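Long-range contacts in DNA helicase uvsW (Enterobacteria phage T4, PDB 1RIF), which couples ATP hydrolysis to 3'-5' unwinding of duplex DNA, catalysing Holliday-junction branch migration and helping to reorganize stalled replication forks: residues Met1-Phe7 / Tyr77-Asp82; Arg130-Leu135 / Phe276-Pro282; Arg141-Gln145 / Gly257-Ser261. The protein carries 1 engineered substitution. All coordinates share one frame; numbering follows the deposited sequence.

Overall arrangement
This chain is the N-terminal part of the helicase, and the three contacts sample its two folded regions. Contact 1 belongs to the small mixed sheet of the N-terminal UvsW region; contacts 2 and 3 belong to the ATP-binding region. The centre of contact 1 is about 25 Å from that of contact 2 and about 33 Å from that of contact 3, with nearest atoms about 6 Å and 18 Å apart. The centres of contacts 2 and 3 are only about 9 Å apart: strand 130-133 lies between 278-280 and 254-258 in one parallel sheet, Leu-133 N 2.7 Å from Gly-257 O. Contact 3 is nested in the loop closed by contact 2, and both include residues of the predicted ATP site.

Contact 1 of 3, residues Met1-Phe7 / Tyr77-Asp82; sequences MDIKVHF and YKAWID
Strands 3-7 and 79-81 run parallel, their axes 12° apart, with Ile-3 beside Ala-79, Lys-4 beside Trp-80 and Val-5 beside Ile-81. The pair is held by backbone bonds from Trp-80 N to Ile-3 O (2.6 Å), Val-5 N to Trp-80 O (2.7 Å) and Asp-82 N to Val-5 O (2.7 Å). On one face the indole of Trp-80, its CG anti to the backbone N (chi1 172°), crosses the Lys-4 side chain at a slant, so that CE3 rests 4.0 Å from Lys-4 CG. Its six-membered ring then turns an edge toward the face of the His-6 imidazole, an offset edge-to-face pair with planes at 61°. The pairing sits in the four-stranded mixed sheet of the N-terminal region, where 79-81 is an outermost strand and 3-8 continues inward, bonded on its other side to antiparallel strand 12-16. On the opposite face Ile-3, Val-5 and Ile-81 are apolar; Ile-3 packs on Phe-71 of helix 68-74 and puts CD1 3.9 Å from Tyr-77 CB. Ile-3 CB and Ala-79 CB are tight at 3.3 Å. Carboxylates extend the pairing at both ends. Asp-2 OD2 accepts from Lys-78 N at 3.1 Å, and Asp-82 OD2 from Phe-7 N at 3.2 Å, each on its anti side and out of the carboxylate plane, while Asp-82 OD1 takes the amide of Gln-84.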
ATOM      1  N   MET A   1      -4.571  27.357  12.816  1.00 47.10           N
ATOM      2  CA  MET A   1      -3.544  27.508  13.888  1.00 46.96           C
ATOM      3  C   MET A   1      -2.126  27.435  13.328  1.00 46.04           C
ATOM      4  O   MET A   1      -1.754  28.246  12.475  1.00 47.02           O
ATOM      5  CB  MET A   1      -3.756  26.438  14.959  1.00 48.61           C
ATOM      6  CG  MET A   1      -4.145  25.077  14.416  1.00 49.70           C
ATOM      7  SD  MET A   1      -4.763  24.021  15.744  1.00 53.27           S
ATOM      8  CE  MET A   1      -6.507  24.453  15.729  1.00 48.35           C
ATOM      9  N   ASP A   2      -1.331  26.481  13.808  1.00 44.01           N
ATOM     10  CA  ASP A   2       0.038  26.340  13.318  1.00 41.73           C
ATOM     11  C   ASP A   2       0.084  25.465  12.081  1.00 39.88           C
ATOM     12  O   ASP A   2       0.640  25.848  11.052  1.00 39.62           O
ATOM     13  CB  ASP A   2       0.943  25.733  14.391  1.00 42.75           C
ATOM     14  CG  ASP A   2       1.329  26.728  15.455  1.00 42.85           C
ATOM     15  OD1 ASP A   2       1.862  27.798  15.090  1.00 44.33           O
ATOM     16  OD2 ASP A   2       1.106  26.443  16.651  1.00 43.20           O
ATOM     17  N   ILE A   3      -0.514  24.286  12.196  1.00 37.96           N
ATOM     18  CA  ILE A   3      -0.536  23.325  11.107  1.00 35.33           C
ATOM     19  C   ILE A   3      -1.925  22.739  10.917  1.00 34.82           C
ATOM     20  O   ILE A   3      -2.542  22.274  11.871  1.00 35.29           O
ATOM     21  CB  ILE A   3       0.443  22.168  11.389  1.00 34.90           C
ATOM     22  CG1 ILE A   3       1.868  22.709  11.519  1.00 32.28           C
ATOM     23  CG2 ILE A   3       0.355  21.135  10.288  1.00 36.26           C
ATOM     24  CD1 ILE A   3       2.871  21.673  11.937  1.00 29.83           C
ATOM     25  N   LYS A   4      -2.415  22.778   9.683  1.00 33.93           N
ATOM     26  CA  LYS A   4      -3.720  22.216   9.343  1.00 33.06           C
ATOM     27  C   LYS A   4      -3.495  21.189   8.249  1.00 32.04           C
ATOM     28  O   LYS A   4      -3.030  21.526   7.163  1.00 31.40           O
ATOM     29  CB  LYS A   4      -4.685  23.300   8.842  1.00 34.38           C
ATOM     30  CG  LYS A   4      -5.373  24.091   9.949  1.00 36.07           C
ATOM     31  CD  LYS A   4      -6.445  25.012   9.385  1.00 39.09           C
ATOM     32  CE  LYS A   4      -7.221  25.725  10.492  1.00 41.18           C
ATOM     33  NZ  LYS A   4      -8.025  26.884   9.978  1.00 40.82           N
ATOM     34  N   VAL A   5      -3.811  19.932   8.537  1.00 30.59           N
ATOM     35  CA  VAL A   5      -3.629  18.867   7.560  1.00 28.17           C
ATOM     36  C   VAL A   5      -4.969  18.473   6.936  1.00 28.90           C
ATOM     37  O   VAL A   5      -5.856  17.936   7.604  1.00 28.77           O
ATOM     38  CB  VAL A   5      -2.942  17.649   8.214  1.00 26.51           C
ATOM     39  CG1 VAL A   5      -2.686  16.572   7.183  1.00 25.76           C
ATOM     40  CG2 VAL A   5      -1.630  18.085   8.841  1.00 24.55           C
ATOM     41  N   HIS A   6      -5.107  18.757   5.647  1.00 29.55           N
ATOM     42  CA  HIS A   6      -6.334  18.469   4.923  1.00 30.71           C
ATOM     43  C   HIS A   6      -6.278  17.210   4.086  1.00 30.70           C
ATOM     44  O   HIS A   6      -5.228  16.814   3.585  1.00 31.06           O
ATOM     45  CB  HIS A   6      -6.702  19.631   3.996  1.00 31.88           C
ATOM     46  CG  HIS A   6      -6.932  20.926   4.706  1.00 34.80           C
ATOM     47  ND1 HIS A   6      -5.912  21.810   4.991  1.00 35.91           N
ATOM     48  CD2 HIS A   6      -8.061  21.476   5.212  1.00 35.26           C
ATOM     49  CE1 HIS A   6      -6.405  22.848   5.643  1.00 36.28           C
ATOM     50  NE2 HIS A   6      -7.706  22.670   5.791  1.00 35.44           N
ATOM     51  N   PHE A   7      -7.434  16.590   3.929  1.00 29.87           N
ATOM     52  CA  PHE A   7      -7.533  15.399   3.123  1.00 30.04           C
ATOM     53  C   PHE A   7      -7.299  15.851   1.669  1.00 31.68           C
ATOM     54  O   PHE A   7      -7.660  16.968   1.294  1.00 31.88           O
ATOM     55  CB  PHE A   7      -8.929  14.791   3.288  1.00 26.82           C
ATOM     56  CG  PHE A   7      -9.102  13.471   2.599  1.00 25.08           C
ATOM     57  CD1 PHE A   7      -8.811  12.281   3.263  1.00 23.53           C
ATOM     58  CD2 PHE A   7      -9.536  13.416   1.276  1.00 23.12           C
ATOM     59  CE1 PHE A   7      -8.948  11.058   2.620  1.00 20.72           C
ATOM     60  CE2 PHE A   7      -9.675  12.195   0.626  1.00 22.85           C
ATOM     61  CZ  PHE A   7      -9.379  11.015   1.303  1.00 21.46           C
ATOM     62  N   TYR A  77       4.721  22.712  17.856  1.00 37.56           N
ATOM     63  CA  TYR A  77       3.647  23.174  16.986  1.00 36.97           C
ATOM     64  C   TYR A  77       2.284  22.590  17.333  1.00 36.17           C
ATOM     65  O   TYR A  77       2.181  21.479  17.859  1.00 34.09           O
ATOM     66  CB  TYR A  77       3.964  22.861  15.518  1.00 38.09           C
ATOM     67  CG  TYR A  77       5.028  23.744  14.904  1.00 38.62           C
ATOM     68  CD1 TYR A  77       4.994  25.130  15.070  1.00 38.84           C
ATOM     69  CD2 TYR A  77       6.049  23.201  14.122  1.00 39.25           C
ATOM     70  CE1 TYR A  77       5.952  25.953  14.472  1.00 38.92           C
ATOM     71  CE2 TYR A  77       7.013  24.017  13.514  1.00 38.30           C
ATOM     72  CZ  TYR A  77       6.957  25.388  13.694  1.00 39.02           C
ATOM     73  OH  TYR A  77       7.896  26.200  13.095  1.00 39.04           O
ATOM     74  N   LYS A  78       1.242  23.364  17.037  1.00 35.87           N
ATOM     75  CA  LYS A  78      -0.140  22.952  17.271  1.00 36.62           C
ATOM     76  C   LYS A  78      -0.751  22.655  15.907  1.00 35.71           C
ATOM     77  O   LYS A  78      -0.675  23.490  15.000  1.00 35.10           O
ATOM     78  CB  LYS A  78      -0.935  24.074  17.961  1.00 37.92           C
ATOM     79  CG  LYS A  78      -0.507  24.391  19.395  1.00 39.64           C
ATOM     80  CD  LYS A  78      -0.858  23.266  20.376  1.00 41.95           C
ATOM     81  CE  LYS A  78       0.044  22.032  20.225  1.00 42.58           C
ATOM     82  NZ  LYS A  78      -0.322  20.916  21.161  1.00 43.27           N
ATOM     83  N   ALA A  79      -1.357  21.477  15.753  1.00 34.04           N
ATOM     84  CA  ALA A  79      -1.937  21.124  14.464  1.00 32.53           C
ATOM     85  C   ALA A  79      -3.326  20.494  14.466  1.00 31.53           C
ATOM     86  O   ALA A  79      -3.670  19.727  15.361  1.00 30.86           O
ATOM     87  CB  ALA A  79      -0.977  20.228  13.718  1.00 32.41           C
ATOM     88  N   TRP A  80      -4.112  20.838  13.443  1.00 30.92           N
ATOM     89  CA  TRP A  80      -5.464  20.307  13.241  1.00 29.27           C
ATOM     90  C   TRP A  80      -5.390  19.304  12.091  1.00 29.91           C
ATOM     91  O   TRP A  80      -4.872  19.620  11.015  1.00 28.77           O
ATOM     92  CB  TRP A  80      -6.457  21.413  12.845  1.00 27.57           C
ATOM     93  CG  TRP A  80      -7.830  20.873  12.437  1.00 25.48           C
ATOM     94  CD1 TRP A  80      -8.817  20.422  13.272  1.00 25.67           C
ATOM     95  CD2 TRP A  80      -8.319  20.661  11.096  1.00 24.04           C
ATOM     96  NE1 TRP A  80      -9.880  19.941  12.541  1.00 24.28           N
ATOM     97  CE2 TRP A  80      -9.603  20.075  11.204  1.00 24.20           C
ATOM     98  CE3 TRP A  80      -7.795  20.905   9.818  1.00 23.56           C
ATOM     99  CZ2 TRP A  80     -10.373  19.733  10.079  1.00 23.25           C
ATOM    100  CZ3 TRP A  80      -8.566  20.562   8.694  1.00 22.10           C
ATOM    101  CH2 TRP A  80      -9.838  19.985   8.838  1.00 21.82           C
ATOM    102  N   ILE A  81      -5.912  18.103  12.311  1.00 29.09           N
ATOM    103  CA  ILE A  81      -5.888  17.085  11.274  1.00 29.14           C
ATOM    104  C   ILE A  81      -7.300  16.787  10.788  1.00 28.64           C
ATOM    105  O   ILE A  81      -8.177  16.448  11.583  1.00 29.93           O
ATOM    106  CB  ILE A  81      -5.238  15.771  11.780  1.00 29.85           C
ATOM    107  CG1 ILE A  81      -3.809  16.040  12.259  1.00 29.96           C
ATOM    108  CG2 ILE A  81      -5.211  14.740  10.663  1.00 28.73           C
ATOM    109  CD1 ILE A  81      -3.729  16.825  13.552  1.00 33.00           C
ATOM    110  N   ASP A  82      -7.512  16.929   9.483  1.00 27.39           N
ATOM    111  CA  ASP A  82      -8.816  16.665   8.891  1.00 28.06           C
ATOM    112  C   ASP A  82      -9.276  15.314   9.444  1.00 29.99           C
ATOM    113  O   ASP A  82      -8.563  14.308   9.341  1.00 29.28           O
ATOM    114  CB  ASP A  82      -8.687  16.613   7.368  1.00 27.70           C
ATOM    115  CG  ASP A  82     -10.028  16.585   6.665  1.00 27.77           C
ATOM    116  OD1 ASP A  82     -10.995  16.053   7.256  1.00 28.90           O
ATOM    117  OD2 ASP A  82     -10.111  17.073   5.518  1.00 24.77           O
TER

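Contact 2 of 3, residues Arg130-Leu135 / Phe276-Pro282; sequences RRILNL and FGEIFKP
Ile-132 and Ile-279 lie side by side and point the same way, Ile-132 CD1 3.7 Å from Ile-279 CG1, at the apolar centre where two parallel strands meet. These are 130-133 and 278-280, the latter an outermost strand of the seven-stranded parallel sheet that forms the RecA-like ATP-binding core of this superfamily 2 helicase. Phe-276 adds to the same cluster: its CB meets Ile-132 CG1 at 3.7 Å, the two side chains crossing at about a right angle, and Leu-262 from a loop packs on both isoleucines. On the other face of the sheet Leu-133 CD2 touches Phe-280 CD2 at 3.9 Å. The backbones are joined by Ile-132 N to Glu-278 O, Phe-280 N to Ile-132 O and Asn-134 N to Phe-280 O. Just before this pairing Gly-277, with phi at 97°, turns the chain from helix 269-276 into the strand and brings its CA within 3.6 Å of Arg-130 O; its own carbonyl oxygen is buried without a polar partner, against Ile-132 CG1. Farther along, Pro-282 CD packs 3.2 Å from Asn-134 O, next to the start of the predicted ATP-binding loop at Leu-135. At the polar edge the bent chain of Arg-131 passes its CD by Phe-280 CB and gives NH1 to Glu-124 in a salt bridge. The other branch is held more loosely: Glu-278 OE1 lies 3.9 Å from Arg-131 NH2, a long salt bridge with the oxygen well out of the guanidinium plane.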
ATOM      1  N   ARG A 130      -4.631   1.023   5.968  1.00 18.26           N
ATOM      2  CA  ARG A 130      -3.320   0.840   5.355  1.00 18.73           C
ATOM      3  C   ARG A 130      -2.232   0.531   6.373  1.00 17.88           C
ATOM      4  O   ARG A 130      -2.033   1.288   7.320  1.00 18.47           O
ATOM      5  CB  ARG A 130      -2.958   2.090   4.533  1.00 19.39           C
ATOM      6  CG  ARG A 130      -2.869   3.384   5.342  1.00 21.58           C
ATOM      7  CD  ARG A 130      -3.015   4.626   4.460  1.00 23.40           C
ATOM      8  NE  ARG A 130      -4.369   4.764   3.924  1.00 25.60           N
ATOM      9  CZ  ARG A 130      -5.443   5.100   4.642  1.00 28.07           C
ATOM     10  NH1 ARG A 130      -5.340   5.346   5.945  1.00 26.61           N
ATOM     11  NH2 ARG A 130      -6.635   5.176   4.055  1.00 28.55           N
ATOM     12  N   ARG A 131      -1.535  -0.589   6.165  1.00 16.93           N
ATOM     13  CA  ARG A 131      -0.463  -1.029   7.055  1.00 18.73           C
ATOM     14  C   ARG A 131       0.616  -1.821   6.332  1.00 19.63           C
ATOM     15  O   ARG A 131       0.419  -2.314   5.218  1.00 17.19           O
ATOM     16  CB  ARG A 131      -0.995  -1.964   8.152  1.00 19.71           C
ATOM     17  CG  ARG A 131      -2.087  -1.423   9.024  1.00 23.07           C
ATOM     18  CD  ARG A 131      -1.551  -0.933  10.352  1.00 26.28           C
ATOM     19  NE  ARG A 131      -1.983   0.440  10.604  1.00 28.79           N
ATOM     20  CZ  ARG A 131      -2.301   0.921  11.798  1.00 30.52           C
ATOM     21  NH1 ARG A 131      -2.242   0.135  12.868  1.00 32.34           N
ATOM     22  NH2 ARG A 131      -2.677   2.190  11.922  1.00 31.30           N
ATOM     23  N   ILE A 132       1.767  -1.932   6.988  1.00 20.81           N
ATOM     24  CA  ILE A 132       2.847  -2.757   6.483  1.00 20.60           C
ATOM     25  C   ILE A 132       2.649  -3.936   7.419  1.00 20.91           C
ATOM     26  O   ILE A 132       2.874  -3.822   8.622  1.00 21.45           O
ATOM     27  CB  ILE A 132       4.247  -2.186   6.734  1.00 19.85           C
ATOM     28  CG1 ILE A 132       4.553  -1.052   5.754  1.00 19.49           C
ATOM     29  CG2 ILE A 132       5.273  -3.288   6.568  1.00 19.38           C
ATOM     30  CD1 ILE A 132       5.910  -0.422   5.990  1.00 18.00           C
ATOM     31  N   LEU A 133       2.182  -5.051   6.871  1.00 20.86           N
ATOM     32  CA  LEU A 133       1.939  -6.236   7.661  1.00 20.71           C
ATOM     33  C   LEU A 133       3.255  -6.987   7.744  1.00 22.04           C
ATOM     34  O   LEU A 133       3.711  -7.584   6.767  1.00 19.69           O
ATOM     35  CB  LEU A 133       0.856  -7.085   6.999  1.00 19.59           C
ATOM     36  CG  LEU A 133      -0.458  -6.341   6.751  1.00 17.32           C
ATOM     37  CD1 LEU A 133      -1.413  -7.252   6.004  1.00 16.49           C
ATOM     38  CD2 LEU A 133      -1.058  -5.877   8.077  1.00 16.30           C
ATOM     39  N   ASN A 134       3.866  -6.938   8.920  1.00 23.20           N
ATOM     40  CA  ASN A 134       5.146  -7.580   9.142  1.00 25.72           C
ATOM     41  C   ASN A 134       4.994  -9.034   9.589  1.00 26.55           C
ATOM     42  O   ASN A 134       5.016  -9.326  10.784  1.00 27.16           O
ATOM     43  CB  ASN A 134       5.929  -6.765  10.174  1.00 26.49           C
ATOM     44  CG  ASN A 134       7.319  -7.308  10.413  1.00 28.90           C
ATOM     45  OD1 ASN A 134       7.963  -7.813   9.496  1.00 30.12           O
ATOM     46  ND2 ASN A 134       7.799  -7.192  11.648  1.00 28.09           N
ATOM     47  N   LEU A 135       4.833  -9.944   8.630  1.00 28.21           N
ATOM     48  CA  LEU A 135       4.686 -11.362   8.947  1.00 30.64           C
ATOM     49  C   LEU A 135       5.642 -12.201   8.121  1.00 30.92           C
ATOM     50  O   LEU A 135       5.913 -11.879   6.966  1.00 30.42           O
ATOM     51  CB  LEU A 135       3.255 -11.849   8.687  1.00 30.94           C
ATOM     52  CG  LEU A 135       2.135 -10.818   8.604  1.00 31.35           C
ATOM     53  CD1 LEU A 135       2.108 -10.245   7.198  1.00 32.19           C
ATOM     54  CD2 LEU A 135       0.807 -11.475   8.914  1.00 32.21           C
ATOM     55  N   PHE A 276       2.658   2.523   2.164  1.00 21.90           N
ATOM     56  CA  PHE A 276       1.870   1.440   2.748  1.00 23.18           C
ATOM     57  C   PHE A 276       1.258   1.606   4.144  1.00 23.41           C
ATOM     58  O   PHE A 276       0.483   0.752   4.571  1.00 26.49           O
ATOM     59  CB  PHE A 276       2.709   0.157   2.757  1.00 21.90           C
ATOM     60  CG  PHE A 276       3.095  -0.326   1.392  1.00 21.25           C
ATOM     61  CD1 PHE A 276       4.407  -0.211   0.948  1.00 19.52           C
ATOM     62  CD2 PHE A 276       2.137  -0.875   0.541  1.00 19.28           C
ATOM     63  CE1 PHE A 276       4.765  -0.629  -0.327  1.00 20.02           C
ATOM     64  CE2 PHE A 276       2.480  -1.295  -0.735  1.00 19.24           C
ATOM     65  CZ  PHE A 276       3.798  -1.172  -1.175  1.00 20.16           C
ATOM     66  N   GLY A 277       1.604   2.667   4.863  1.00 24.11           N
ATOM     67  CA  GLY A 277       1.059   2.849   6.200  1.00 22.75           C
ATOM     68  C   GLY A 277       1.985   2.357   7.301  1.00 23.41           C
ATOM     69  O   GLY A 277       3.056   1.802   7.038  1.00 22.61           O
ATOM     70  N   GLU A 278       1.574   2.553   8.548  1.00 25.39           N
ATOM     71  CA  GLU A 278       2.384   2.121   9.682  1.00 29.70           C
ATOM     72  C   GLU A 278       2.594   0.616   9.723  1.00 29.25           C
ATOM     73  O   GLU A 278       1.787  -0.154   9.201  1.00 29.08           O
ATOM     74  CB  GLU A 278       1.759   2.579  10.999  1.00 31.23           C
ATOM     75  CG  GLU A 278       2.258   3.930  11.454  1.00 37.91           C
ATOM     76  CD  GLU A 278       1.161   4.964  11.509  1.00 41.29           C
ATOM     77  OE1 GLU A 278       0.190   4.749  12.267  1.00 43.11           O
ATOM     78  OE2 GLU A 278       1.269   5.990  10.799  1.00 45.04           O
ATOM     79  N   ILE A 279       3.683   0.209  10.361  1.00 28.39           N
ATOM     80  CA  ILE A 279       4.041  -1.195  10.473  1.00 30.39           C
ATOM     81  C   ILE A 279       3.252  -1.921  11.554  1.00 32.05           C
ATOM     82  O   ILE A 279       2.988  -1.367  12.618  1.00 32.71           O
ATOM     83  CB  ILE A 279       5.533  -1.338  10.788  1.00 30.81           C
ATOM     84  CG1 ILE A 279       6.360  -0.723   9.657  1.00 32.02           C
ATOM     85  CG2 ILE A 279       5.878  -2.796  11.017  1.00 31.17           C
ATOM     86  CD1 ILE A 279       7.852  -0.642   9.940  1.00 31.42           C
ATOM     87  N   PHE A 280       2.876  -3.164  11.271  1.00 33.23           N
ATOM     88  CA  PHE A 280       2.141  -3.991  12.222  1.00 33.51           C
ATOM     89  C   PHE A 280       2.734  -5.396  12.286  1.00 36.31           C
ATOM     90  O   PHE A 280       2.798  -6.093  11.272  1.00 35.48           O
ATOM     91  CB  PHE A 280       0.668  -4.103  11.832  1.00 32.01           C
ATOM     92  CG  PHE A 280      -0.066  -5.210  12.554  1.00 31.75           C
ATOM     93  CD1 PHE A 280      -0.332  -5.118  13.920  1.00 30.66           C
ATOM     94  CD2 PHE A 280      -0.465  -6.361  11.873  1.00 30.86           C
ATOM     95  CE1 PHE A 280      -0.980  -6.157  14.593  1.00 30.30           C
ATOM     96  CE2 PHE A 280      -1.112  -7.402  12.538  1.00 28.68           C
ATOM     97  CZ  PHE A 280      -1.369  -7.300  13.897  1.00 29.93           C
ATOM     98  N   LYS A 281       3.169  -5.807  13.478  1.00 39.22           N
ATOM     99  CA  LYS A 281       3.723  -7.146  13.663  1.00 41.40           C
ATOM    100  C   LYS A 281       2.816  -7.956  14.581  1.00 42.24           C
ATOM    101  O   LYS A 281       2.605  -7.581  15.733  1.00 44.49           O
ATOM    102  CB  LYS A 281       5.131  -7.090  14.260  1.00 41.65           C
ATOM    103  CG  LYS A 281       5.757  -8.475  14.391  1.00 41.78           C
ATOM    104  CD  LYS A 281       7.233  -8.438  14.742  1.00 41.59           C
ATOM    105  CE  LYS A 281       7.826  -9.847  14.665  1.00 42.07           C
ATOM    106  NZ  LYS A 281       9.301  -9.875  14.901  1.00 43.45           N
ATOM    107  N   PRO A 282       2.270  -9.079  14.081  1.00 43.22           N
ATOM    108  CA  PRO A 282       1.375  -9.969  14.832  1.00 43.93           C
ATOM    109  C   PRO A 282       2.084 -10.790  15.915  1.00 44.51           C
ATOM    110  O   PRO A 282       3.237 -10.443  16.253  1.00 44.93           O
ATOM    111  CB  PRO A 282       0.769 -10.839  13.734  1.00 43.59           C
ATOM    112  CG  PRO A 282       1.917 -10.999  12.797  1.00 43.22           C
ATOM    113  CD  PRO A 282       2.468  -9.587  12.709  1.00 43.47           C
ATOM    114  OXT PRO A 282       1.472 -11.760  16.424  1.00 44.30           O
TER
HETATM  115  O   HOH W   1      -0.677   3.467   8.826  1.00 45.25           O

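Contact 3 of 3, residues Arg141-Gln145 / Gly257-Ser261; sequences RSLIQ and GLSGS. Engineered in segment 141-145: Arg-141 (natural residue Lys).
Leu-258 CD2 fits against the first turn of helix 141-155, 3.8 Å from Arg-141 CB, 3.9 Å from Gln-145 CG and 4.3 Å from Ile-144 CG2. Arg-141, an engineered replacement of the natural lysine, slides past this leucine in the opposite direction. Its chain is straight from CG to NE (chi2 175°, chi3 -167°), which carries the guanidinium beyond the leucine side chain and lays one face over the peptide joining Leu-258 to Ser-259. Ser-259 N stands over the centre of that face. Arg-141 NH2 and Gly-260 N come within 3.0 Å, but both are donors and do not bond; instead they share a water, 2.6 Å from Arg-141 NH2 and 2.7 Å from Gly-260 N, which lies at the guanidinium edge, in its plane. Further partners fix the rotation of the group: NH2 also donates to Leu-135 O, and NH1 of this engineered side chain forms salt bridges with Asp-232 and Glu-233. Farther out, Ile-144 is backed by Ala-121 and Val-122 of helix 116-128, and Gln-145 by Met-173 of helix 167-180. Leu-258 is backbone-bonded to neighbouring strand 226-232 and the residues after it. Placing the helix start after the phosphate-binding loop near the acidic pair of the predicted DEAH box is typical of P-loop helicases; Ser-259 to Ser-261, following strand 254-258, are probably the counterpart of helicase motif III.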
ATOM      1  N   ARG A 141       0.826 -15.912   3.497  1.00 29.28           N
ATOM      2  CA  ARG A 141       0.323 -14.595   3.142  1.00 26.12           C
ATOM      3  C   ARG A 141      -0.680 -14.547   2.025  1.00 22.33           C
ATOM      4  O   ARG A 141      -1.393 -13.567   1.913  1.00 23.90           O
ATOM      5  CB  ARG A 141       1.469 -13.665   2.770  1.00 26.51           C
ATOM      6  CG  ARG A 141       2.519 -13.477   3.833  1.00 26.98           C
ATOM      7  CD  ARG A 141       3.604 -12.652   3.232  1.00 27.16           C
ATOM      8  NE  ARG A 141       4.817 -12.644   4.024  1.00 28.49           N
ATOM      9  CZ  ARG A 141       5.991 -12.269   3.536  1.00 28.73           C
ATOM     10  NH1 ARG A 141       6.080 -11.887   2.265  1.00 27.61           N
ATOM     11  NH2 ARG A 141       7.067 -12.271   4.314  1.00 28.57           N
ATOM     12  N   SER A 142      -0.733 -15.576   1.184  1.00 22.04           N
ATOM     13  CA  SER A 142      -1.680 -15.564   0.069  1.00 20.43           C
ATOM     14  C   SER A 142      -3.111 -15.568   0.574  1.00 20.31           C
ATOM     15  O   SER A 142      -3.982 -14.960  -0.043  1.00 19.70           O
ATOM     16  CB  SER A 142      -1.458 -16.760  -0.859  1.00 22.12           C
ATOM     17  OG  SER A 142      -1.690 -17.991  -0.196  1.00 24.30           O
ATOM     18  N   LEU A 143      -3.348 -16.247   1.698  1.00 18.68           N
ATOM     19  CA  LEU A 143      -4.687 -16.310   2.283  1.00 16.67           C
ATOM     20  C   LEU A 143      -5.031 -14.967   2.916  1.00 17.12           C
ATOM     21  O   LEU A 143      -6.186 -14.540   2.882  1.00 17.51           O
ATOM     22  CB  LEU A 143      -4.776 -17.419   3.339  1.00 15.70           C
ATOM     23  CG  LEU A 143      -6.158 -17.635   3.991  1.00 15.20           C
ATOM     24  CD1 LEU A 143      -7.220 -17.909   2.921  1.00 14.63           C
ATOM     25  CD2 LEU A 143      -6.086 -18.797   4.964  1.00 15.58           C
ATOM     26  N   ILE A 144      -4.029 -14.306   3.496  1.00 17.14           N
ATOM     27  CA  ILE A 144      -4.242 -12.996   4.110  1.00 16.45           C
ATOM     28  C   ILE A 144      -4.632 -12.030   3.004  1.00 15.88           C
ATOM     29  O   ILE A 144      -5.571 -11.257   3.144  1.00 16.17           O
ATOM     30  CB  ILE A 144      -2.963 -12.481   4.812  1.00 16.42           C
ATOM     31  CG1 ILE A 144      -2.677 -13.337   6.051  1.00 17.90           C
ATOM     32  CG2 ILE A 144      -3.133 -11.009   5.176  1.00 16.54           C
ATOM     33  CD1 ILE A 144      -1.493 -12.869   6.892  1.00 17.74           C
ATOM     34  N   GLN A 145      -3.902 -12.091   1.896  1.00 14.61           N
ATOM     35  CA  GLN A 145      -4.175 -11.239   0.748  1.00 15.38           C
ATOM     36  C   GLN A 145      -5.537 -11.565   0.118  1.00 14.61           C
ATOM     37  O   GLN A 145      -6.278 -10.664  -0.280  1.00 15.50           O
ATOM     38  CB  GLN A 145      -3.042 -11.387  -0.273  1.00 14.13           C
ATOM     39  CG  GLN A 145      -1.775 -10.654   0.147  1.00 15.58           C
ATOM     40  CD  GLN A 145      -0.583 -10.970  -0.736  1.00 16.19           C
ATOM     41  OE1 GLN A 145       0.003 -12.045  -0.633  1.00 19.61           O
ATOM     42  NE2 GLN A 145      -0.222 -10.040  -1.612  1.00 15.71           N
ATOM     43  N   GLY A 257       1.356  -3.617   2.516  1.00 21.21           N
ATOM     44  CA  GLY A 257       2.660  -4.120   2.140  1.00 21.29           C
ATOM     45  C   GLY A 257       2.854  -5.323   3.046  1.00 19.30           C
ATOM     46  O   GLY A 257       2.524  -5.254   4.225  1.00 20.70           O
ATOM     47  N   LEU A 258       3.337  -6.436   2.513  1.00 20.25           N
ATOM     48  CA  LEU A 258       3.567  -7.620   3.343  1.00 19.88           C
ATOM     49  C   LEU A 258       5.040  -7.993   3.258  1.00 20.37           C
ATOM     50  O   LEU A 258       5.606  -8.107   2.163  1.00 19.95           O
ATOM     51  CB  LEU A 258       2.698  -8.799   2.886  1.00 19.64           C
ATOM     52  CG  LEU A 258       1.195  -8.660   3.129  1.00 18.84           C
ATOM     53  CD1 LEU A 258       0.568  -7.785   2.038  1.00 17.93           C
ATOM     54  CD2 LEU A 258       0.564 -10.044   3.144  1.00 19.33           C
ATOM     55  N   SER A 259       5.668  -8.193   4.409  1.00 19.78           N
ATOM     56  CA  SER A 259       7.080  -8.508   4.393  1.00 21.11           C
ATOM     57  C   SER A 259       7.605  -9.001   5.723  1.00 21.98           C
ATOM     58  O   SER A 259       7.220  -8.504   6.774  1.00 22.48           O
ATOM     59  CB  SER A 259       7.853  -7.257   3.965  1.00 21.32           C
ATOM     60  OG  SER A 259       9.246  -7.439   4.076  1.00 23.23           O
ATOM     61  N   GLY A 260       8.492  -9.986   5.664  1.00 22.98           N
ATOM     62  CA  GLY A 260       9.089 -10.511   6.875  1.00 26.29           C
ATOM     63  C   GLY A 260      10.465  -9.892   7.067  1.00 27.10           C
ATOM     64  O   GLY A 260      11.111 -10.090   8.096  1.00 27.60           O
ATOM     65  N   SER A 261      10.902  -9.123   6.075  1.00 26.77           N
ATOM     66  CA  SER A 261      12.209  -8.476   6.104  1.00 29.02           C
ATOM     67  C   SER A 261      12.138  -6.956   5.880  1.00 30.02           C
ATOM     68  O   SER A 261      12.525  -6.465   4.820  1.00 30.07           O
ATOM     69  CB  SER A 261      13.093  -9.106   5.027  1.00 30.04           C
ATOM     70  OG  SER A 261      13.006 -10.521   5.065  1.00 32.90           O
TER
HETATM   71  O   HOH W   2       9.362 -11.398   3.492  1.00 32.60           O